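Local coordinates for protein exocyst complex component EXO70 (Saccharomyces cerevisiae, PDB 2B1E) that belongs to the exocyst complex, which tethers secretory vesicles to sites of exocytosis, and plays a role in assembling that complex, at residues E194-V198 with V212-L217; F90-N95 with I142-E146. One frame throughout, in Å; residues are numbered along the deposited sequence.

Interaction 1 of 2, residues E194-V198 with V212-L217; sequences EKSLV and VLSQIL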
ATOM      1  N   GLU A 194     -22.240  -2.825  18.946  1.00 16.60           N
ATOM      2  CA  GLU A 194     -22.359  -2.052  20.181  1.00 17.56           C
ATOM      3  C   GLU A 194     -23.160  -0.798  19.858  1.00 16.63           C
ATOM      4  O   GLU A 194     -23.911  -0.298  20.688  1.00 17.23           O
ATOM      5  CB  GLU A 194     -20.991  -1.646  20.746  1.00 18.47           C
ATOM      6  CG  GLU A 194     -20.313  -2.684  21.656  1.00 22.52           C
ATOM      7  CD  GLU A 194     -21.287  -3.418  22.569  1.00 22.23           C
ATOM      8  OE1 GLU A 194     -21.946  -4.357  22.080  1.00 22.03           O
ATOM      9  OE2 GLU A 194     -21.399  -3.057  23.765  1.00 21.60           O
ATOM     10  N   LYS A 195     -22.984  -0.279  18.644  1.00 17.65           N
ATOM     11  CA  LYS A 195     -23.728   0.899  18.212  1.00 17.23           C
ATOM     12  C   LYS A 195     -25.225   0.563  18.170  1.00 17.12           C
ATOM     13  O   LYS A 195     -26.065   1.371  18.584  1.00 15.21           O
ATOM     14  CB  LYS A 195     -23.259   1.342  16.826  1.00 19.53           C
ATOM     15  CG  LYS A 195     -24.108   2.445  16.209  1.00 25.68           C
ATOM     16  CD  LYS A 195     -24.080   3.726  17.028  1.00 27.93           C
ATOM     17  CE  LYS A 195     -24.890   4.814  16.330  1.00 31.25           C
ATOM     18  NZ  LYS A 195     -24.497   4.943  14.883  1.00 32.77           N
ATOM     19  N   SER A 196     -25.559  -0.626  17.671  1.00 15.03           N
ATOM     20  CA  SER A 196     -26.962  -1.034  17.600  1.00 16.50           C
ATOM     21  C   SER A 196     -27.512  -1.200  19.018  1.00 15.61           C
ATOM     22  O   SER A 196     -28.646  -0.817  19.300  1.00 14.77           O
ATOM     23  CB  SER A 196     -27.115  -2.357  16.831  1.00 17.40           C
ATOM     24  OG  SER A 196     -26.633  -2.251  15.506  1.00 22.27           O
ATOM     25  N   LEU A 197     -26.698  -1.765  19.906  1.00 15.74           N
ATOM     26  CA  LEU A 197     -27.106  -1.983  21.294  1.00 15.60           C
ATOM     27  C   LEU A 197     -27.445  -0.677  21.994  1.00 16.02           C
ATOM     28  O   LEU A 197     -28.532  -0.532  22.551  1.00 13.06           O
ATOM     29  CB  LEU A 197     -26.005  -2.699  22.083  1.00 16.05           C
ATOM     30  CG  LEU A 197     -26.396  -3.066  23.525  1.00 16.19           C
ATOM     31  CD1 LEU A 197     -27.565  -4.040  23.496  1.00 16.05           C
ATOM     32  CD2 LEU A 197     -25.220  -3.689  24.255  1.00 16.13           C
ATOM     33  N   VAL A 198     -26.516   0.276  21.974  1.00 15.37           N
ATOM     34  CA  VAL A 198     -26.773   1.555  22.620  1.00 18.16           C
ATOM     35  C   VAL A 198     -28.009   2.210  22.002  1.00 15.90           C
ATOM     36  O   VAL A 198     -28.838   2.768  22.714  1.00 16.53           O
ATOM     37  CB  VAL A 198     -25.560   2.516  22.497  1.00 18.42           C
ATOM     38  CG1 VAL A 198     -25.963   3.916  22.935  1.00 19.69           C
ATOM     39  CG2 VAL A 198     -24.413   2.015  23.371  1.00 19.90           C
ATOM     40  N   VAL A 212     -21.479   6.559  26.366  1.00 21.33           N
ATOM     41  CA  VAL A 212     -21.579   5.148  26.719  1.00 19.43           C
ATOM     42  C   VAL A 212     -20.828   4.307  25.697  1.00 18.66           C
ATOM     43  O   VAL A 212     -19.973   3.500  26.056  1.00 16.86           O
ATOM     44  CB  VAL A 212     -23.063   4.684  26.772  1.00 19.38           C
ATOM     45  CG1 VAL A 212     -23.145   3.186  26.976  1.00 17.99           C
ATOM     46  CG2 VAL A 212     -23.791   5.392  27.909  1.00 20.11           C
ATOM     47  N   LEU A 213     -21.144   4.508  24.422  1.00 18.03           N
ATOM     48  CA  LEU A 213     -20.493   3.764  23.350  1.00 18.99           C
ATOM     49  C   LEU A 213     -18.978   3.978  23.381  1.00 19.64           C
ATOM     50  O   LEU A 213     -18.213   3.045  23.157  1.00 19.73           O
ATOM     51  CB  LEU A 213     -21.060   4.184  21.989  1.00 19.05           C
ATOM     52  CG  LEU A 213     -20.507   3.429  20.775  1.00 21.35           C
ATOM     53  CD1 LEU A 213     -20.854   1.941  20.884  1.00 20.16           C
ATOM     54  CD2 LEU A 213     -21.088   4.018  19.496  1.00 22.83           C
ATOM     55  N   SER A 214     -18.546   5.204  23.661  1.00 19.93           N
ATOM     56  CA  SER A 214     -17.118   5.504  23.724  1.00 19.14           C
ATOM     57  C   SER A 214     -16.431   4.677  24.813  1.00 19.77           C
ATOM     58  O   SER A 214     -15.418   4.023  24.569  1.00 20.89           O
ATOM     59  CB  SER A 214     -16.895   6.995  23.997  1.00 20.34           C
ATOM     60  OG  SER A 214     -15.519   7.274  24.225  1.00 17.56           O
ATOM     61  N   GLN A 215     -16.998   4.698  26.013  1.00 19.98           N
ATOM     62  CA  GLN A 215     -16.441   3.955  27.135  1.00 19.98           C
ATOM     63  C   GLN A 215     -16.320   2.455  26.887  1.00 19.22           C
ATOM     64  O   GLN A 215     -15.441   1.795  27.441  1.00 20.17           O
ATOM     65  CB  GLN A 215     -17.286   4.205  28.381  1.00 22.06           C
ATOM     66  CG  GLN A 215     -17.082   5.591  28.963  1.00 23.55           C
ATOM     67  CD  GLN A 215     -17.927   5.821  30.187  1.00 26.33           C
ATOM     68  OE1 GLN A 215     -19.109   6.159  30.088  1.00 27.07           O
ATOM     69  NE2 GLN A 215     -17.334   5.618  31.356  1.00 26.26           N
ATOM     70  N   ILE A 216     -17.205   1.917  26.057  1.00 18.65           N
ATOM     71  CA  ILE A 216     -17.182   0.493  25.746  1.00 19.51           C
ATOM     72  C   ILE A 216     -16.190   0.177  24.627  1.00 20.00           C
ATOM     73  O   ILE A 216     -15.487  -0.829  24.678  1.00 23.13           O
ATOM     74  CB  ILE A 216     -18.599  -0.005  25.327  1.00 17.26           C
ATOM     75  CG1 ILE A 216     -19.535   0.025  26.540  1.00 18.35           C
ATOM     76  CG2 ILE A 216     -18.524  -1.414  24.756  1.00 18.16           C
ATOM     77  CD1 ILE A 216     -20.984  -0.239  26.200  1.00 16.01           C
ATOM     78  N   LEU A 217     -16.124   1.043  23.624  1.00 20.44           N
ATOM     79  CA  LEU A 217     -15.232   0.824  22.488  1.00 20.73           C
ATOM     80  C   LEU A 217     -13.772   1.236  22.699  1.00 22.04           C
ATOM     81  O   LEU A 217     -12.870   0.643  22.110  1.00 20.13           O
ATOM     82  CB  LEU A 217     -15.781   1.546  21.252  1.00 20.13           C
ATOM     83  CG  LEU A 217     -17.184   1.180  20.752  1.00 19.94           C
ATOM     84  CD1 LEU A 217     -17.503   2.005  19.512  1.00 22.84           C
ATOM     85  CD2 LEU A 217     -17.253  -0.294  20.417  1.00 22.10           C
TER

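Interaction 2 of 2, residues F90-N95 with I142-E146; sequences FISILN and ILVGE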
ATOM      1  N   PHE A  90     -29.924  -7.321  36.214  1.00 12.59           N
ATOM      2  CA  PHE A  90     -29.410  -6.556  35.078  1.00 13.75           C
ATOM      3  C   PHE A  90     -28.126  -7.211  34.548  1.00 12.11           C
ATOM      4  O   PHE A  90     -27.988  -7.489  33.351  1.00 12.62           O
ATOM      5  CB  PHE A  90     -29.114  -5.122  35.544  1.00 10.67           C
ATOM      6  CG  PHE A  90     -28.707  -4.167  34.440  1.00 10.67           C
ATOM      7  CD1 PHE A  90     -29.645  -3.674  33.530  1.00  9.71           C
ATOM      8  CD2 PHE A  90     -27.393  -3.696  34.363  1.00 13.25           C
ATOM      9  CE1 PHE A  90     -29.278  -2.717  32.564  1.00 11.59           C
ATOM     10  CE2 PHE A  90     -27.016  -2.744  33.403  1.00  9.89           C
ATOM     11  CZ  PHE A  90     -27.964  -2.255  32.504  1.00 11.68           C
ATOM     12  N   ILE A  91     -27.195  -7.448  35.458  1.00 11.51           N
ATOM     13  CA  ILE A  91     -25.907  -8.054  35.134  1.00 12.11           C
ATOM     14  C   ILE A  91     -26.096  -9.472  34.584  1.00 13.19           C
ATOM     15  O   ILE A  91     -25.377  -9.915  33.686  1.00  9.97           O
ATOM     16  CB  ILE A  91     -25.014  -8.094  36.400  1.00 11.87           C
ATOM     17  CG1 ILE A  91     -24.622  -6.661  36.803  1.00 12.73           C
ATOM     18  CG2 ILE A  91     -23.773  -8.909  36.139  1.00 13.43           C
ATOM     19  CD1 ILE A  91     -23.922  -6.562  38.165  1.00 14.00           C
ATOM     20  N   SER A  92     -27.071 -10.185  35.123  1.00 11.85           N
ATOM     21  CA  SER A  92     -27.322 -11.534  34.660  1.00 14.17           C
ATOM     22  C   SER A  92     -27.758 -11.547  33.189  1.00 15.04           C
ATOM     23  O   SER A  92     -27.256 -12.339  32.393  1.00 13.22           O
ATOM     24  CB  SER A  92     -28.393 -12.190  35.533  1.00 13.30           C
ATOM     25  OG  SER A  92     -28.677 -13.480  35.052  1.00 16.28           O
ATOM     26  N   ILE A  93     -28.697 -10.675  32.831  1.00 14.58           N
ATOM     27  CA  ILE A  93     -29.165 -10.609  31.451  1.00 14.36           C
ATOM     28  C   ILE A  93     -28.002 -10.264  30.526  1.00 16.29           C
ATOM     29  O   ILE A  93     -27.829 -10.877  29.467  1.00 16.08           O
ATOM     30  CB  ILE A  93     -30.269  -9.546  31.281  1.00 15.19           C
ATOM     31  CG1 ILE A  93     -31.533  -9.990  32.012  1.00 14.45           C
ATOM     32  CG2 ILE A  93     -30.585  -9.340  29.809  1.00 13.46           C
ATOM     33  CD1 ILE A  93     -32.680  -9.007  31.905  1.00 14.65           C
ATOM     34  N   LEU A  94     -27.201  -9.281  30.927  1.00 15.45           N
ATOM     35  CA  LEU A  94     -26.060  -8.871  30.123  1.00 16.55           C
ATOM     36  C   LEU A  94     -25.097 -10.034  29.905  1.00 16.76           C
ATOM     37  O   LEU A  94     -24.480 -10.152  28.843  1.00 16.41           O
ATOM     38  CB  LEU A  94     -25.321  -7.703  30.788  1.00 14.84           C
ATOM     39  CG  LEU A  94     -26.041  -6.348  30.797  1.00 16.59           C
ATOM     40  CD1 LEU A  94     -25.223  -5.317  31.567  1.00 16.17           C
ATOM     41  CD2 LEU A  94     -26.267  -5.886  29.369  1.00 17.48           C
ATOM     42  N   ASN A  95     -24.971 -10.902  30.903  1.00 17.91           N
ATOM     43  CA  ASN A  95     -24.065 -12.032  30.766  1.00 18.61           C
ATOM     44  C   ASN A  95     -24.707 -13.296  30.189  1.00 17.76           C
ATOM     45  O   ASN A  95     -24.107 -14.372  30.211  1.00 19.30           O
ATOM     46  CB  ASN A  95     -23.391 -12.323  32.102  1.00 19.84           C
ATOM     47  CG  ASN A  95     -22.343 -11.286  32.451  1.00 23.67           C
ATOM     48  OD1 ASN A  95     -22.605 -10.329  33.184  1.00 26.34           O
ATOM     49  ND2 ASN A  95     -21.153 -11.457  31.906  1.00 22.28           N
ATOM     50  N   ILE A 142     -21.859  -0.086  35.216  1.00 14.49           N
ATOM     51  CA  ILE A 142     -22.093  -1.531  35.229  1.00 14.46           C
ATOM     52  C   ILE A 142     -22.311  -2.014  33.796  1.00 14.96           C
ATOM     53  O   ILE A 142     -21.728  -3.021  33.374  1.00 14.92           O
ATOM     54  CB  ILE A 142     -23.327  -1.896  36.107  1.00 14.08           C
ATOM     55  CG1 ILE A 142     -22.962  -1.761  37.582  1.00 13.49           C
ATOM     56  CG2 ILE A 142     -23.778  -3.343  35.832  1.00 13.40           C
ATOM     57  CD1 ILE A 142     -24.148  -1.727  38.520  1.00 13.33           C
ATOM     58  N   LEU A 143     -23.143  -1.295  33.042  1.00 14.39           N
ATOM     59  CA  LEU A 143     -23.392  -1.656  31.651  1.00 14.80           C
ATOM     60  C   LEU A 143     -22.062  -1.686  30.900  1.00 14.96           C
ATOM     61  O   LEU A 143     -21.691  -2.697  30.304  1.00 15.45           O
ATOM     62  CB  LEU A 143     -24.319  -0.643  30.976  1.00 14.32           C
ATOM     63  CG  LEU A 143     -24.537  -0.806  29.461  1.00 13.87           C
ATOM     64  CD1 LEU A 143     -25.141  -2.173  29.159  1.00 11.56           C
ATOM     65  CD2 LEU A 143     -25.469   0.301  28.939  1.00 13.79           C
ATOM     66  N   VAL A 144     -21.348  -0.568  30.941  1.00 15.65           N
ATOM     67  CA  VAL A 144     -20.058  -0.443  30.263  1.00 17.68           C
ATOM     68  C   VAL A 144     -19.082  -1.532  30.686  1.00 18.43           C
ATOM     69  O   VAL A 144     -18.455  -2.175  29.845  1.00 19.21           O
ATOM     70  CB  VAL A 144     -19.414   0.931  30.554  1.00 16.08           C
ATOM     71  CG1 VAL A 144     -17.965   0.945  30.090  1.00 20.95           C
ATOM     72  CG2 VAL A 144     -20.209   2.016  29.867  1.00 15.07           C
ATOM     73  N   GLY A 145     -18.964  -1.726  31.994  1.00 19.23           N
ATOM     74  CA  GLY A 145     -18.051  -2.723  32.521  1.00 20.29           C
ATOM     75  C   GLY A 145     -18.341  -4.129  32.039  1.00 19.67           C
ATOM     76  O   GLY A 145     -17.430  -4.844  31.633  1.00 20.28           O
ATOM     77  N   GLU A 146     -19.606  -4.527  32.072  1.00 19.50           N
ATOM     78  CA  GLU A 146     -19.979  -5.868  31.645  1.00 19.06           C
ATOM     79  C   GLU A 146     -19.780  -6.095  30.147  1.00 19.81           C
ATOM     80  O   GLU A 146     -19.296  -7.150  29.739  1.00 20.51           O
ATOM     81  CB  GLU A 146     -21.431  -6.168  32.023  1.00 20.32           C
ATOM     82  CG  GLU A 146     -21.684  -6.286  33.523  1.00 19.99           C
ATOM     83  CD  GLU A 146     -20.727  -7.249  34.213  1.00 23.71           C
ATOM     84  OE1 GLU A 146     -20.658  -8.431  33.813  1.00 22.04           O
ATOM     85  OE2 GLU A 146     -20.039  -6.820  35.163  1.00 23.57           O
TER

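Interaction 1 of 2, residues E194-V198 with V212-L217
In the antiparallel helical hairpin of helix 180-201 and helix 209-233, Glu194, Lys195 and Val198 of the first arm pack against Val212, Leu213, Ile216 and Leu217 of the second. The axes of the two short segments run at 146° and come within 10.1 Å. Leu213 is the central apolar side chain. With its CG anti to the backbone N (chi1 -177°), its fork reaches the start of the facing segment with both methyls: CD1 lies on Glu194 CB at 3.6 Å and beside the backbone between Glu194 and Lys195, while CD2 meets Lys195 CD at 3.9 Å. The lysine then leads away, its NZ close to the like charge of Lys263. Glu194 behaves as an apolar neighbour for most of its length. Its CB is 4.0 Å from Leu217 CD2, the two side chains sliding past each other in opposite directions. A bend at chi2 (-38°) turns the chain across Ile216 at about a right angle, with CG 3.8 Å from Ile216 CG2 and OE2 3.5 Å from the same methyl. Both carboxylate oxygens are hydrogen-bonded beyond the two segments, and OE1 forms a salt bridge with Arg147, so the buried charge is probably compensated, while its stem packs in the interface. An alanine here would keep CB under Leu213 but is likely to leave Arg147 without this acidic mate and open a gap over Ile216. Nearer the hairpin turn, Val198 CG2 touches Val212 CG1 at 4.0 Å and lies against Leu213 CB. Helix 136-155 packs along the same side of both arms, Ile151 meeting Glu194, Arg147 meeting Leu197, and Gln140 meeting Val212.

Interaction 2 of 2, residues F90-N95 with I142-E146
Glu146 of helix 136-155 reaches over to Leu94, Ile91 and Asn95 at the end of helix 66-94, and its chain passes from Leu94 to Ile91 and then to Asn95. CB lies 3.9 Å from Leu94 CD1, and CG stays against the same methyl. At that point the chain bends (chi2 -51°) and swings the carboxylate out of the apolar row, so that CD comes 4.0 Å from Ile91 CG2. At the tip, OE1 is 3.9 Å from Ile91 CG2 and also comes near the side-chain amide of Asn95. A salt bridge from OE1 to Lys149, about one turn further along the same helix, probably balances the charge. Behind these polar groups the contact is hydrocarbon. Leu94 crosses Leu143 at about a right angle, its CD2 3.9 Å from Leu143 CD1. Ile142 puts a single methyl, CG2, to use: anti to the backbone N, it projects to the facing helix, where Ile91 CG1 meets it at 3.6 Å and Phe90 CD2 at 3.9 Å. The phenyl ring receives this methyl at its edge, in the ring plane, and its CE2 is 4.2 Å from Leu143 CB. Phe90 and Leu94 thus belong to the buried side of the interface, Ile91 and Glu146 to its partly exposed flank. Helix 117-132 covers the buried side, Leu123 touching both Phe90 and Leu94, and Ile126 touching Phe90. The two short segments run roughly the same way, their axes 30° apart; such side-by-side helix packing belongs to the helical bundles, stacked end to end, that make up the elongated rod of Exo70.

From the N terminus, the chain first completes interaction 2: after helix 66-94 come helices 102-108 and 117-132, and then helix 136-155 runs alongside it in nearly the same direction, 46 residues separating the two segments. The next helix, 180-201, then turns through a short connection into helix 209-233, and interaction 1 closes that hairpin, with only 13 residues between its segments. The contacts follow in series, neither nested nor crossed. Helix 136-155 joins them, since it carries residues 142-146 and also packs on the hairpin: Val144, whose CB points away from helix 66-94, touches Gln215 and Ile216, and Leu143 approaches Val212. With centres about 13 Å apart, the two contacts join the N-terminal helices of the rod to the helices that follow.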